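Glyco_hydro_cc domain-containing protein (Trichoderma gamsii, PDB 6UBD) probably binds beta-1,3-glucan oligosaccharides, as a subgroup VII member of glycoside hydrolase family GH128. Local coordinates at residues Asn218-Trp223 / Gly249-Pro254; Pro144-Gln149 / Asp187-Thr192; Gln89-Leu94 / Ala132-Lys137. One frame throughout, in Å; residues are numbered along the deposited sequence. Where two conformers were deposited one is given.

Read from the N terminus, the three contacts follow one another in series: none encloses another and none crosses. Contact 3 comes first, bringing helix 120-136 back against the end of helix 82-92 and closing the stretch that contains strand 100-102. Contact 2 then joins the loop after strand 140-142 to helix 179-193, with strand 170-176 passed on the way. Contact 1 closes last, setting the loop after strand 237-243 on helix 217-233. Together they illustrate how, in a (beta/alpha)8 barrel, helices and loops that lie near each other along the chain pack together. Contacts 1 and 3 lie on opposite sides of the chain's centre, their own centres about 36 Å apart.

Contact 1: residues Asn218-Trp223 / Gly249-Pro254; sequences NQINQW and GSVWPP
Ile-220, on helix 217-233, meets the loop 249-254 through two separate methyl groups. Its aliphatic contacts run to Val-251, where CD1 of Ile-220 lies 3.5 Å from CG1 of Val-251. CG1 of Ile-220 is turned anti to the carbonyl carbon (chi1 -74°), and the nearly extended next bond carries CD1 out to the valine. The other branch serves the aromatic partner: CG2 of Ile-220 approaches CZ3 of Trp-252 at 4.1 Å. With an alanine here both branches would be missing, and a gap would probably open between the helix and the Val-251 and Trp-252 side chains.

The aromatic pairing is made one turn further along. CZ3 of Trp-223 comes to 3.7 Å from CH2 of Trp-252, and the two six-membered rings, with centroids 5.8 Å apart, have planes at 88°. At the other end of the indole, NE1 of Trp-252 is hydrogen-bonded to Thr-243 O, and the ring also stacks on Tyr-242; Trp-223 rests on Phe-202 and Cys-204 of strand 197-206.

No hydrogen bond joins the two segments, implying that this loop is held to the helix by shape and apolar burial, the Val-251 carbonyl, for one, bonding to Ser-264 OG instead.

Contact 2: residues Pro144-Gln149 / Asp187-Thr192; sequences PAMCRQ and DYYWNT
Tyr-189 lays CE2 and CZ of its ring beside the carbonyl group of Gln-149, with CZ of Tyr-189 3.4 Å from O of Gln-149. CG of Tyr-189, anti to the carbonyl carbon (chi1 -79°), points the ring at the turn. OH of Tyr-189 stands 2.7 Å from that Gln-149 O, in a weak hydrogen bond whose proton has a second acceptor within reach. The phenol comes in crosswise to Met-146, whose CB lies 3.4 Å from the Tyr-189 OH. A water adds a looser bridge, donating a hydrogen bond to Met-146 O at 2.8 Å and making a weak bond with Tyr-189 OH. Met-146 to Gln-149 form a type I beta turn, so the phenol reaches both ends of it.

In the (beta/alpha)8 barrel this turn belongs to the loop after strand 140-142, and the tyrosine to helix 179-193, which follows strand 170-176. The disulfide from Cys-147 to Cys-109 ties the turn to a further loop.

On the helix, CD2 of Tyr-188 sits 3.7 Å above the Tyr-189 ring plane, over its centre. OG1 of Thr-192, over the rim of Tyr-188, donates to Tyr-188 O, which it and Thr-192 N reach from opposite sides of the carbonyl plane.

Contact 3: residues Gln89-Leu94 / Ala132-Lys137; sequences QQFEHL and APMGQK
Met-134 contributes most of the surface buried between helix 120-136 and the end of helix 82-92, its terminal methyl making the closest approaches. In the conformer described, one of two deposited, CE of Met-134 lies 3.9 Å from CD1 of Leu-94, the side chains meeting at about a right angle; distances to CE hold for that conformer alone. The bend at the second torsion (chi2 -73°), followed by a nearly extended third, sends the methyl toward Leu-94, just beyond the end of helix 82-92.

Phe-91 comes second, its CE1 4.4 Å from CE of Met-134, which approaches the ring obliquely. Leu-94 links the two partners, because its CD1 also sits 4.0 Å above one face of the Phe-91 ring, displaced toward the rim. The methionine methyl thus touches a small apolar surface assembled by phenylalanine and leucine. Side chains span the gap, the CA atoms of Leu-94 and Met-134 being 10.4 Å apart.

Helix 82-92 leads from strand 69-73 to strand 100-102, and helix 120-136 from there to strand 140-142, so in these successive beta-alpha-beta crossovers one helix packs against the end of the helix before it and the loop that follows, as in (beta/alpha)8 barrels.

Contact 1: residues Asn218-Trp223 / Gly249-Pro254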
ATOM      1  N   ASN A 218      -4.559   6.798 -23.243  1.00 10.77           N
ATOM      2  CA  ASN A 218      -5.741   5.941 -23.484  1.00 10.62           C
ATOM      3  C   ASN A 218      -5.631   4.592 -22.771  1.00 10.04           C
ATOM      4  O   ASN A 218      -6.610   4.136 -22.205  1.00  9.59           O
ATOM      5  CB  ASN A 218      -5.904   5.834 -25.021  1.00 10.30           C
ATOM      6  CG  ASN A 218      -7.115   5.001 -25.458  1.00  8.59           C
ATOM      7  OD1 ASN A 218      -8.239   5.519 -25.386  1.00  9.32           O
ATOM      8  ND2 ASN A 218      -6.934   3.754 -25.902  1.00  9.48           N
ATOM      9  N   GLN A 219      -4.488   3.946 -22.977  1.00 10.36           N
ATOM     10  CA  GLN A 219      -4.244   2.631 -22.295  1.00 10.81           C
ATOM     11  C   GLN A 219      -4.343   2.772 -20.756  1.00 10.15           C
ATOM     12  O   GLN A 219      -4.944   1.859 -20.119  1.00  8.97           O
ATOM     13  CB  GLN A 219      -2.882   2.074 -22.712  1.00 10.61           C
ATOM     14  CG  GLN A 219      -2.524   0.713 -22.031  1.00 13.73           C
ATOM     15  CD  GLN A 219      -1.064   0.610 -21.606  1.00 21.87           C
ATOM     16  OE1 GLN A 219      -0.320   1.600 -21.623  1.00 25.42           O
ATOM     17  NE2 GLN A 219      -0.627  -0.567 -21.134  1.00 27.18           N
ATOM     18  N   ILE A 220      -3.733   3.840 -20.220  1.00 10.86           N
ATOM     19  CA  ILE A 220      -3.728   4.042 -18.735  1.00 12.99           C
ATOM     20  C   ILE A 220      -5.157   4.203 -18.240  1.00 10.30           C
ATOM     21  O   ILE A 220      -5.592   3.621 -17.225  1.00  8.86           O
ATOM     22  CB  ILE A 220      -2.816   5.230 -18.361  1.00 11.90           C
ATOM     23  CG1 ILE A 220      -1.335   4.852 -18.495  1.00 10.12           C
ATOM     24  CG2 ILE A 220      -3.138   5.710 -16.947  1.00 11.05           C
ATOM     25  CD1 ILE A 220      -0.441   6.038 -18.550  1.00 10.97           C
ATOM     26  N   ASN A 221      -5.968   5.020 -18.975  1.00 10.49           N
ATOM     27  CA  ASN A 221      -7.371   5.243 -18.541  1.00 10.13           C
ATOM     28  C   ASN A 221      -8.156   3.914 -18.507  1.00  8.93           C
ATOM     29  O   ASN A 221      -8.939   3.674 -17.569  1.00  8.81           O
ATOM     30  CB  ASN A 221      -8.076   6.258 -19.462  1.00  9.89           C
ATOM     31  CG  ASN A 221      -7.549   7.691 -19.351  1.00  9.82           C
ATOM     32  OD1 ASN A 221      -6.780   8.000 -18.427  1.00  9.12           O
ATOM     33  ND2 ASN A 221      -7.988   8.542 -20.309  1.00 10.56           N
ATOM     34  N   GLN A 222      -7.978   3.046 -19.507  1.00 10.21           N
ATOM     35  CA  GLN A 222      -8.661   1.751 -19.543  1.00  9.94           C
ATOM     36  C   GLN A 222      -8.118   0.833 -18.412  1.00  9.91           C
ATOM     37  O   GLN A 222      -8.923   0.091 -17.830  1.00  9.98           O
ATOM     38  CB  GLN A 222      -8.449   1.103 -20.917  1.00 14.11           C
ATOM     39  CG  GLN A 222      -9.323  -0.120 -21.091  1.00 15.80           C
ATOM     40  CD  GLN A 222     -10.807   0.197 -21.170  1.00 15.36           C
ATOM     41  OE1 GLN A 222     -11.271   1.011 -22.001  1.00 20.29           O
ATOM     42  NE2 GLN A 222     -11.586  -0.373 -20.262  1.00 18.92           N
ATOM     43  N   TRP A 223      -6.803   0.831 -18.253  1.00  9.59           N
ATOM     44  CA  TRP A 223      -6.165   0.004 -17.155  1.00  9.82           C
ATOM     45  C   TRP A 223      -6.715   0.368 -15.753  1.00  9.90           C
ATOM     46  O   TRP A 223      -7.065  -0.537 -14.947  1.00  8.16           O
ATOM     47  CB  TRP A 223      -4.655   0.194 -17.297  1.00 10.41           C
ATOM     48  CG  TRP A 223      -3.832  -0.728 -16.418  1.00 10.24           C
ATOM     49  CD1 TRP A 223      -3.181  -1.862 -16.841  1.00 10.11           C
ATOM     50  CD2 TRP A 223      -3.455  -0.520 -15.038  1.00  8.90           C
ATOM     51  NE1 TRP A 223      -2.451  -2.408 -15.792  1.00 10.60           N
ATOM     52  CE2 TRP A 223      -2.581  -1.578 -14.712  1.00  9.41           C
ATOM     53  CE3 TRP A 223      -3.703   0.482 -14.097  1.00  9.76           C
ATOM     54  CZ2 TRP A 223      -1.987  -1.686 -13.440  1.00 10.86           C
ATOM     55  CZ3 TRP A 223      -3.148   0.350 -12.829  1.00 11.93           C
ATOM     56  CH2 TRP A 223      -2.303  -0.717 -12.509  1.00 11.64           C
ATOM     57  N   GLY A 249       7.112   8.058 -14.198  1.00 10.01           N
ATOM     58  CA  GLY A 249       6.935   8.810 -15.445  1.00 10.12           C
ATOM     59  C   GLY A 249       6.026  10.033 -15.289  1.00  9.66           C
ATOM     60  O   GLY A 249       5.663  10.390 -14.137  1.00 10.96           O
ATOM     61  N   SER A 250       5.758  10.694 -16.408  1.00 10.31           N
ATOM     62  CA  SER A 250       5.046  11.986 -16.393  1.00 10.53           C
ATOM     63  C   SER A 250       3.520  11.826 -16.560  1.00  9.27           C
ATOM     64  O   SER A 250       2.792  12.807 -16.317  1.00 10.67           O
ATOM     65  CB  SER A 250       5.602  12.904 -17.441  1.00 13.30           C
ATOM     66  OG  SER A 250       5.242  12.444 -18.731  1.00 14.12           O
ATOM     67  N   VAL A 251       3.046  10.636 -16.966  1.00  8.57           N
ATOM     68  CA  VAL A 251       1.616  10.430 -17.312  1.00  9.22           C
ATOM     69  C   VAL A 251       0.826   9.830 -16.117  1.00  8.92           C
ATOM     70  O   VAL A 251      -0.312  10.320 -15.859  1.00  9.22           O
ATOM     71  CB  VAL A 251       1.515   9.576 -18.592  1.00  9.72           C
ATOM     72  CG1 VAL A 251       0.070   9.507 -19.054  1.00  9.95           C
ATOM     73  CG2 VAL A 251       2.386  10.166 -19.712  1.00 10.92           C
ATOM     74  N   TRP A 252       1.406   8.887 -15.388  1.00  8.26           N
ATOM     75  CA  TRP A 252       0.747   8.292 -14.200  1.00  9.33           C
ATOM     76  C   TRP A 252       0.434   9.311 -13.101  1.00  8.82           C
ATOM     77  O   TRP A 252      -0.604   9.152 -12.417  1.00  8.46           O
ATOM     78  CB  TRP A 252       1.642   7.124 -13.677  1.00  7.55           C
ATOM     79  CG  TRP A 252       0.997   6.422 -12.530  1.00  8.28           C
ATOM     80  CD1 TRP A 252       1.247   6.623 -11.191  1.00  7.33           C
ATOM     81  CD2 TRP A 252      -0.123   5.527 -12.577  1.00  8.18           C
ATOM     82  NE1 TRP A 252       0.342   5.934 -10.448  1.00  7.55           N
ATOM     83  CE2 TRP A 252      -0.547   5.280 -11.251  1.00  8.14           C
ATOM     84  CE3 TRP A 252      -0.860   4.955 -13.622  1.00  9.45           C
ATOM     85  CZ2 TRP A 252      -1.624   4.447 -10.966  1.00  7.81           C
ATOM     86  CZ3 TRP A 252      -1.932   4.150 -13.355  1.00  9.35           C
ATOM     87  CH2 TRP A 252      -2.335   3.900 -12.022  1.00  7.82           C
ATOM     88  N   PRO A 253       1.261  10.343 -12.841  1.00  8.22           N
ATOM     89  CA  PRO A 253       0.965  11.219 -11.686  1.00  8.78           C
ATOM     90  C   PRO A 253      -0.475  11.729 -11.700  1.00  8.58           C
ATOM     91  O   PRO A 253      -0.951  12.186 -12.752  1.00  8.56           O
ATOM     92  CB  PRO A 253       1.957  12.394 -11.814  1.00  9.59           C
ATOM     93  CG  PRO A 253       3.124  11.730 -12.427  1.00  8.89           C
ATOM     94  CD  PRO A 253       2.568  10.719 -13.435  1.00  9.17           C
ATOM     95  N   PRO A 254      -1.208  11.671 -10.548  1.00  8.36           N
ATOM     96  CA  PRO A 254      -2.642  12.020 -10.579  1.00  8.00           C
ATOM     97  C   PRO A 254      -2.902  13.538 -10.552  1.00  7.47           C
ATOM     98  O   PRO A 254      -4.110  13.872 -10.641  1.00  8.56           O
ATOM     99  CB  PRO A 254      -3.155  11.308  -9.329  1.00  8.76           C
ATOM    100  CG  PRO A 254      -1.956  11.331  -8.397  1.00  9.23           C
ATOM    101  CD  PRO A 254      -0.760  11.070  -9.283  1.00  8.93           C
TER

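Contact 2: residues Pro144-Gln149 / Asp187-Thr192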
ATOM      1  N   PRO A 144       4.801  -6.831   5.667  1.00  8.00           N
ATOM      2  CA  PRO A 144       5.662  -6.125   4.718  1.00  7.37           C
ATOM      3  C   PRO A 144       5.223  -6.391   3.250  1.00  7.37           C
ATOM      4  O   PRO A 144       4.685  -7.438   2.947  1.00  7.99           O
ATOM      5  CB  PRO A 144       7.061  -6.694   5.034  1.00  8.99           C
ATOM      6  CG  PRO A 144       6.938  -7.238   6.455  1.00 10.32           C
ATOM      7  CD  PRO A 144       5.550  -7.848   6.448  1.00  7.79           C
ATOM      8  N   ALA A 145       5.508  -5.353   2.424  1.00  7.86           N
ATOM      9  CA  ALA A 145       5.114  -5.353   0.967  1.00  7.83           C
ATOM     10  C   ALA A 145       6.320  -5.599   0.051  1.00  7.89           C
ATOM     11  O   ALA A 145       7.314  -4.875   0.197  1.00  7.61           O
ATOM     12  CB  ALA A 145       4.376  -4.073   0.589  1.00  7.50           C
ATOM     13  N   MET A 146       6.238  -6.621  -0.787  1.00  8.24           N
ATOM     14  CA  MET A 146       7.412  -7.024  -1.587  1.00  9.73           C
ATOM     15  C   MET A 146       7.506  -6.311  -2.952  1.00  9.45           C
ATOM     16  O   MET A 146       6.552  -6.298  -3.783  1.00 10.17           O
ATOM     17  CB  MET A 146       7.321  -8.530  -1.885  1.00 10.28           C
ATOM     18  CG  MET A 146       7.338  -9.392  -0.609  1.00 12.72           C
ATOM     19  SD  MET A 146       8.785  -9.153   0.480  1.00  9.65           S
ATOM     20  CE  MET A 146       8.021  -8.201   1.810  1.00  8.77           C
ATOM     21  N   CYS A 147       8.679  -5.821  -3.285  1.00  9.24           N
ATOM     22  CA  CYS A 147       8.916  -5.271  -4.661  1.00  9.12           C
ATOM     23  C   CYS A 147       8.966  -6.383  -5.691  1.00  8.11           C
ATOM     24  O   CYS A 147       8.711  -6.107  -6.877  1.00  8.62           O
ATOM     25  CB  CYS A 147      10.168  -4.386  -4.719  1.00  9.99           C
ATOM     26  SG  CYS A 147      11.725  -5.306  -4.596  1.00  9.63           S
ATOM     27  N   ARG A 148       9.267  -7.612  -5.316  1.00  7.93           N
ATOM     28  CA  ARG A 148       9.359  -8.705  -6.290  1.00  7.22           C
ATOM     29  C   ARG A 148       7.954  -9.229  -6.665  1.00  8.37           C
ATOM     30  O   ARG A 148       7.888 -10.132  -7.537  1.00  7.85           O
ATOM     31  CB  ARG A 148      10.228  -9.895  -5.791  1.00  7.75           C
ATOM     32  CG  ARG A 148      11.738  -9.744  -5.834  1.00  9.22           C
ATOM     33  CD  ARG A 148      12.255  -9.944  -7.224  1.00  9.36           C
ATOM     34  NE  ARG A 148      13.674  -9.883  -7.305  1.00 10.18           N
ATOM     35  CZ  ARG A 148      14.353  -9.895  -8.424  1.00 12.36           C
ATOM     36  NH1 ARG A 148      13.753  -9.943  -9.596  1.00 13.98           N
ATOM     37  NH2 ARG A 148      15.679  -9.871  -8.390  1.00 14.79           N
ATOM     38  N   GLN A 149       6.890  -8.718  -6.066  1.00  7.66           N
ATOM     39  CA  GLN A 149       5.512  -9.080  -6.539  1.00  7.91           C
ATOM     40  C   GLN A 149       5.340 -10.598  -6.480  1.00  7.74           C
ATOM     41  O   GLN A 149       5.800 -11.222  -5.435  1.00  8.49           O
ATOM     42  CB  GLN A 149       5.197  -8.488  -7.902  1.00  8.70           C
ATOM     43  CG  GLN A 149       5.350  -6.963  -7.957  1.00  8.32           C
ATOM     44  CD  GLN A 149       4.776  -6.399  -9.243  1.00  8.28           C
ATOM     45  OE1 GLN A 149       3.548  -6.488  -9.512  1.00  8.00           O
ATOM     46  NE2 GLN A 149       5.617  -5.819 -10.111  1.00  9.04           N
ATOM     47  N   ASP A 187      -3.539 -13.998  -7.199  1.00  8.50           N
ATOM     48  CA  ASP A 187      -3.606 -15.465  -7.016  1.00  8.59           C
ATOM     49  C   ASP A 187      -2.391 -15.985  -6.241  1.00  7.83           C
ATOM     50  O   ASP A 187      -2.546 -16.840  -5.329  1.00  8.71           O
ATOM     51  CB  ASP A 187      -3.762 -16.200  -8.344  1.00  8.84           C
ATOM     52  CG  ASP A 187      -5.044 -15.972  -9.113  1.00 11.66           C
ATOM     53  OD1 ASP A 187      -6.018 -15.629  -8.509  1.00 14.22           O
ATOM     54  OD2 ASP A 187      -5.067 -16.231 -10.359  1.00 20.56           O
ATOM     55  N   TYR A 188      -1.201 -15.487  -6.573  1.00  8.40           N
ATOM     56  CA  TYR A 188       0.009 -15.907  -5.841  1.00  8.49           C
ATOM     57  C   TYR A 188      -0.137 -15.609  -4.336  1.00  7.88           C
ATOM     58  O   TYR A 188       0.123 -16.497  -3.495  1.00  8.19           O
ATOM     59  CB  TYR A 188       1.274 -15.233  -6.380  1.00  8.82           C
ATOM     60  CG  TYR A 188       2.502 -15.588  -5.579  1.00  8.35           C
ATOM     61  CD1 TYR A 188       3.162 -16.819  -5.702  1.00  8.16           C
ATOM     62  CD2 TYR A 188       2.942 -14.740  -4.556  1.00  8.01           C
ATOM     63  CE1 TYR A 188       4.211 -17.172  -4.879  1.00  8.22           C
ATOM     64  CE2 TYR A 188       3.976 -15.122  -3.718  1.00  8.57           C
ATOM     65  CZ  TYR A 188       4.667 -16.308  -3.928  1.00  8.11           C
ATOM     66  OH  TYR A 188       5.660 -16.720  -3.073  1.00  9.01           O
ATOM     67  N   TYR A 189      -0.549 -14.387  -3.973  1.00  8.39           N
ATOM     68  CA  TYR A 189      -0.539 -13.986  -2.561  1.00  8.12           C
ATOM     69  C   TYR A 189      -1.724 -14.616  -1.820  1.00  8.26           C
ATOM     70  O   TYR A 189      -1.535 -14.971  -0.623  1.00  7.73           O
ATOM     71  CB  TYR A 189      -0.426 -12.462  -2.387  1.00  8.36           C
ATOM     72  CG  TYR A 189       0.974 -11.923  -2.560  1.00  8.60           C
ATOM     73  CD1 TYR A 189       1.895 -12.064  -1.527  1.00  8.87           C
ATOM     74  CD2 TYR A 189       1.393 -11.357  -3.774  1.00  8.66           C
ATOM     75  CE1 TYR A 189       3.194 -11.603  -1.688  1.00  9.09           C
ATOM     76  CE2 TYR A 189       2.686 -10.915  -3.963  1.00  8.39           C
ATOM     77  CZ  TYR A 189       3.597 -11.044  -2.890  1.00  8.35           C
ATOM     78  OH  TYR A 189       4.870 -10.546  -2.998  1.00  8.86           O
ATOM     79  N   TRP A 190      -2.882 -14.860  -2.418  1.00  7.79           N
ATOM     80  CA  TRP A 190      -3.966 -15.643  -1.767  1.00  8.16           C
ATOM     81  C   TRP A 190      -3.536 -17.110  -1.604  1.00  8.00           C
ATOM     82  O   TRP A 190      -3.658 -17.689  -0.520  1.00  9.29           O
ATOM     83  CB  TRP A 190      -5.323 -15.527  -2.530  1.00  8.12           C
ATOM     84  CG  TRP A 190      -6.316 -16.474  -1.916  1.00  8.46           C
ATOM     85  CD1 TRP A 190      -6.715 -17.717  -2.370  1.00  9.35           C
ATOM     86  CD2 TRP A 190      -6.858 -16.392  -0.589  1.00  8.81           C
ATOM     87  NE1 TRP A 190      -7.529 -18.353  -1.466  1.00  9.65           N
ATOM     88  CE2 TRP A 190      -7.626 -17.560  -0.350  1.00  9.47           C
ATOM     89  CE3 TRP A 190      -6.823 -15.397   0.372  1.00  8.29           C
ATOM     90  CZ2 TRP A 190      -8.291 -17.773   0.852  1.00  9.52           C
ATOM     91  CZ3 TRP A 190      -7.513 -15.576   1.557  1.00  9.24           C
ATOM     92  CH2 TRP A 190      -8.205 -16.770   1.789  1.00 10.09           C
ATOM     93  N   ASN A 191      -3.076 -17.720  -2.657  1.00  7.75           N
ATOM     94  CA  ASN A 191      -2.740 -19.154  -2.589  1.00  9.25           C
ATOM     95  C   ASN A 191      -1.620 -19.437  -1.572  1.00  9.04           C
ATOM     96  O   ASN A 191      -1.686 -20.453  -0.821  1.00 10.53           O
ATOM     97  CB  ASN A 191      -2.354 -19.728  -3.953  1.00 10.17           C
ATOM     98  CG  ASN A 191      -3.480 -19.870  -4.940  1.00 14.76           C
ATOM     99  OD1 ASN A 191      -3.217 -19.875  -6.137  1.00 16.95           O
ATOM    100  ND2 ASN A 191      -4.686 -20.049  -4.445  1.00 15.74           N
ATOM    101  N   THR A 192      -0.621 -18.534  -1.527  1.00  8.74           N
ATOM    102  CA  THR A 192       0.579 -18.739  -0.678  1.00  8.71           C
ATOM    103  C   THR A 192       0.295 -18.413   0.819  1.00  8.41           C
ATOM    104  O   THR A 192       0.720 -19.171   1.701  1.00 10.06           O
ATOM    105  CB  THR A 192       1.761 -17.937  -1.228  1.00  9.97           C
ATOM    106  OG1 THR A 192       2.019 -18.321  -2.596  1.00  8.56           O
ATOM    107  CG2 THR A 192       2.994 -18.221  -0.389  1.00 11.98           C
TER
HETATM  108  O   HOH W   1       3.946  -7.305  -3.618  1.00  7.99           O

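Contact 3: residues Gln89-Leu94 / Ala132-Lys137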
ATOM      1  N   GLN A  89      12.429   6.779  14.298  1.00  9.11           N
ATOM      2  CA  GLN A  89      12.362   7.558  15.550  1.00 10.88           C
ATOM      3  C   GLN A  89      10.902   7.963  15.823  1.00 11.40           C
ATOM      4  O   GLN A  89      10.447   7.791  16.985  1.00 12.24           O
ATOM      5  CB  GLN A  89      13.297   8.768  15.482  1.00 13.49           C
ATOM      6  CG  GLN A  89      13.296   9.666  16.703  1.00 22.55           C
ATOM      7  CD  GLN A  89      14.192  10.890  16.586  1.00 30.15           C
ATOM      8  OE1 GLN A  89      15.412  10.778  16.372  1.00 50.31           O
ATOM      9  NE2 GLN A  89      13.592  12.080  16.717  1.00 39.98           N
ATOM     10  N   GLN A  90      10.168   8.488  14.823  1.00  9.86           N
ATOM     11  CA  GLN A  90       8.743   8.877  15.009  1.00 11.36           C
ATOM     12  C   GLN A  90       7.899   7.667  15.425  1.00 11.22           C
ATOM     13  O   GLN A  90       7.069   7.810  16.314  1.00 13.06           O
ATOM     14  CB  GLN A  90       8.280   9.527  13.703  1.00 12.58           C
ATOM     15  CG  GLN A  90       6.840  10.010  13.679  1.00 16.13           C
ATOM     16  CD  GLN A  90       6.466  10.521  12.283  1.00 16.07           C
ATOM     17  OE1 GLN A  90       7.364  10.660  11.389  1.00 16.90           O
ATOM     18  NE2 GLN A  90       5.148  10.712  12.050  1.00 20.80           N
ATOM     19  N   PHE A  91       8.121   6.487  14.840  1.00  8.77           N
ATOM     20  CA  PHE A  91       7.369   5.238  15.190  1.00  8.95           C
ATOM     21  C   PHE A  91       7.624   4.837  16.643  1.00  9.13           C
ATOM     22  O   PHE A  91       6.643   4.521  17.365  1.00 11.28           O
ATOM     23  CB  PHE A  91       7.691   4.100  14.215  1.00  8.88           C
ATOM     24  CG  PHE A  91       6.684   2.985  14.197  1.00  9.57           C
ATOM     25  CD1 PHE A  91       6.700   1.976  15.141  1.00 11.43           C
ATOM     26  CD2 PHE A  91       5.638   3.008  13.278  1.00  8.91           C
ATOM     27  CE1 PHE A  91       5.728   0.999  15.168  1.00 13.13           C
ATOM     28  CE2 PHE A  91       4.648   2.042  13.324  1.00  9.94           C
ATOM     29  CZ  PHE A  91       4.703   1.029  14.265  1.00  9.64           C
ATOM     30  N   GLU A  92       8.884   4.904  17.064  1.00  9.61           N
ATOM     31  CA  GLU A  92       9.252   4.620  18.453  1.00 12.02           C
ATOM     32  C   GLU A  92       8.572   5.588  19.439  1.00 13.19           C
ATOM     33  O   GLU A  92       8.336   5.160  20.619  1.00 17.90           O
ATOM     34  CB  GLU A  92      10.782   4.635  18.666  1.00 13.25           C
ATOM     35  CG  GLU A  92      11.516   3.572  17.856  1.00 15.10           C
ATOM     36  CD  GLU A  92      13.060   3.694  17.852  1.00 22.63           C
ATOM     37  OE1 GLU A  92      13.579   4.869  17.812  1.00 26.81           O
ATOM     38  OE2 GLU A  92      13.771   2.669  17.735  1.00 26.79           O
ATOM     39  N   HIS A  93       8.311   6.847  19.026  1.00 14.50           N
ATOM     40  CA  HIS A  93       7.746   7.905  19.906  1.00 17.30           C
ATOM     41  C   HIS A  93       6.206   7.945  19.828  1.00 15.44           C
ATOM     42  O   HIS A  93       5.636   8.795  20.539  1.00 17.92           O
ATOM     43  CB  HIS A  93       8.361   9.278  19.561  1.00 17.92           C
ATOM     44  CG  HIS A  93       9.783   9.471  19.960  1.00 22.86           C
ATOM     45  ND1 HIS A  93      10.356   8.849  21.057  1.00 37.60           N
ATOM     46  CD2 HIS A  93      10.755  10.248  19.419  1.00 20.50           C
ATOM     47  CE1 HIS A  93      11.607   9.237  21.186  1.00 35.34           C
ATOM     48  NE2 HIS A  93      11.873  10.114  20.198  1.00 33.11           N
ATOM     49  N   LEU A  94       5.543   7.059  19.080  1.00 14.54           N
ATOM     50  CA  LEU A  94       4.056   7.148  18.984  1.00 14.80           C
ATOM     51  C   LEU A  94       3.449   7.059  20.388  1.00 16.53           C
ATOM     52  O   LEU A  94       3.853   6.196  21.171  1.00 17.35           O
ATOM     53  CB  LEU A  94       3.457   6.050  18.103  1.00 13.29           C
ATOM     54  CG  LEU A  94       3.699   6.252  16.622  1.00 13.93           C
ATOM     55  CD1 LEU A  94       3.348   4.990  15.864  1.00 16.36           C
ATOM     56  CD2 LEU A  94       2.902   7.418  16.037  1.00 16.20           C
ATOM     57  N   ALA A 132       4.494  -6.077  16.420  1.00  8.15           N
ATOM     58  CA  ALA A 132       3.637  -7.031  17.150  1.00  8.84           C
ATOM     59  C   ALA A 132       3.016  -6.439  18.429  1.00  8.33           C
ATOM     60  O   ALA A 132       1.837  -6.704  18.648  1.00  9.37           O
ATOM     61  CB  ALA A 132       4.346  -8.328  17.421  1.00  9.36           C
ATOM     62  N   PRO A 133       3.724  -5.605  19.215  1.00  8.92           N
ATOM     63  CA  PRO A 133       3.056  -5.074  20.400  1.00  9.32           C
ATOM     64  C   PRO A 133       1.868  -4.162  20.083  1.00  9.01           C
ATOM     65  O   PRO A 133       0.921  -4.047  20.867  1.00 10.45           O
ATOM     66  CB  PRO A 133       4.185  -4.266  21.069  1.00 11.31           C
ATOM     67  CG  PRO A 133       5.423  -5.011  20.636  1.00 12.71           C
ATOM     68  CD  PRO A 133       5.195  -5.342  19.188  1.00 10.99           C
ATOM     69  N   MET A 134       1.909  -3.453  18.958  1.00  9.35           N
ATOM     70  CA  MET A 134       0.728  -2.646  18.493  1.00 11.11           C
ATOM     71  C   MET A 134      -0.439  -3.585  18.209  1.00 10.67           C
ATOM     72  O   MET A 134      -1.580  -3.250  18.543  1.00  9.76           O
ATOM     73  CB  MET A 134       1.053  -1.834  17.243  0.50 11.28           C
ATOM     74  CG  MET A 134       2.073  -0.772  17.504  0.50 11.45           C
ATOM     75  SD  MET A 134       1.378   0.590  18.464  0.50 12.23           S
ATOM     76  CE  MET A 134       2.534   1.914  18.088  0.50 14.51           C
ATOM     77  N   GLY A 135      -0.195  -4.728  17.597  1.00  9.67           N
ATOM     78  CA  GLY A 135      -1.267  -5.709  17.400  1.00 10.20           C
ATOM     79  C   GLY A 135      -1.813  -6.249  18.707  1.00  9.05           C
ATOM     80  O   GLY A 135      -3.026  -6.446  18.821  1.00 10.34           O
ATOM     81  N   GLN A 136      -0.966  -6.496  19.702  1.00  9.29           N
ATOM     82  CA  GLN A 136      -1.416  -6.940  21.049  1.00 11.58           C
ATOM     83  C   GLN A 136      -2.346  -5.881  21.657  1.00 11.14           C
ATOM     84  O   GLN A 136      -3.260  -6.271  22.401  1.00 14.77           O
ATOM     85  CB  GLN A 136      -0.212  -7.292  21.929  1.00 14.53           C
ATOM     86  CG  GLN A 136      -0.509  -7.901  23.328  1.00 20.73           C
ATOM     87  CD  GLN A 136      -0.978  -6.974  24.431  1.00 25.65           C
ATOM     88  OE1 GLN A 136      -0.630  -5.775  24.529  1.00 40.43           O
ATOM     89  NE2 GLN A 136      -1.761  -7.557  25.321  1.00 36.46           N
ATOM     90  N   LYS A 137      -2.104  -4.597  21.404  1.00  9.89           N
ATOM     91  CA  LYS A 137      -2.953  -3.504  21.931  1.00 10.66           C
ATOM     92  C   LYS A 137      -4.186  -3.276  21.041  1.00  9.65           C
ATOM     93  O   LYS A 137      -4.964  -2.342  21.355  1.00 10.41           O
ATOM     94  CB  LYS A 137      -2.076  -2.258  21.955  1.00  9.18           C
ATOM     95  CG  LYS A 137      -1.020  -2.305  23.029  1.00 12.87           C
ATOM     96  CD  LYS A 137      -0.322  -1.062  23.261  1.00 16.24           C
ATOM     97  CE  LYS A 137       0.636  -0.606  22.198  1.00 24.86           C
ATOM     98  NZ  LYS A 137       1.168   0.755  22.484  1.00 31.29           N
TER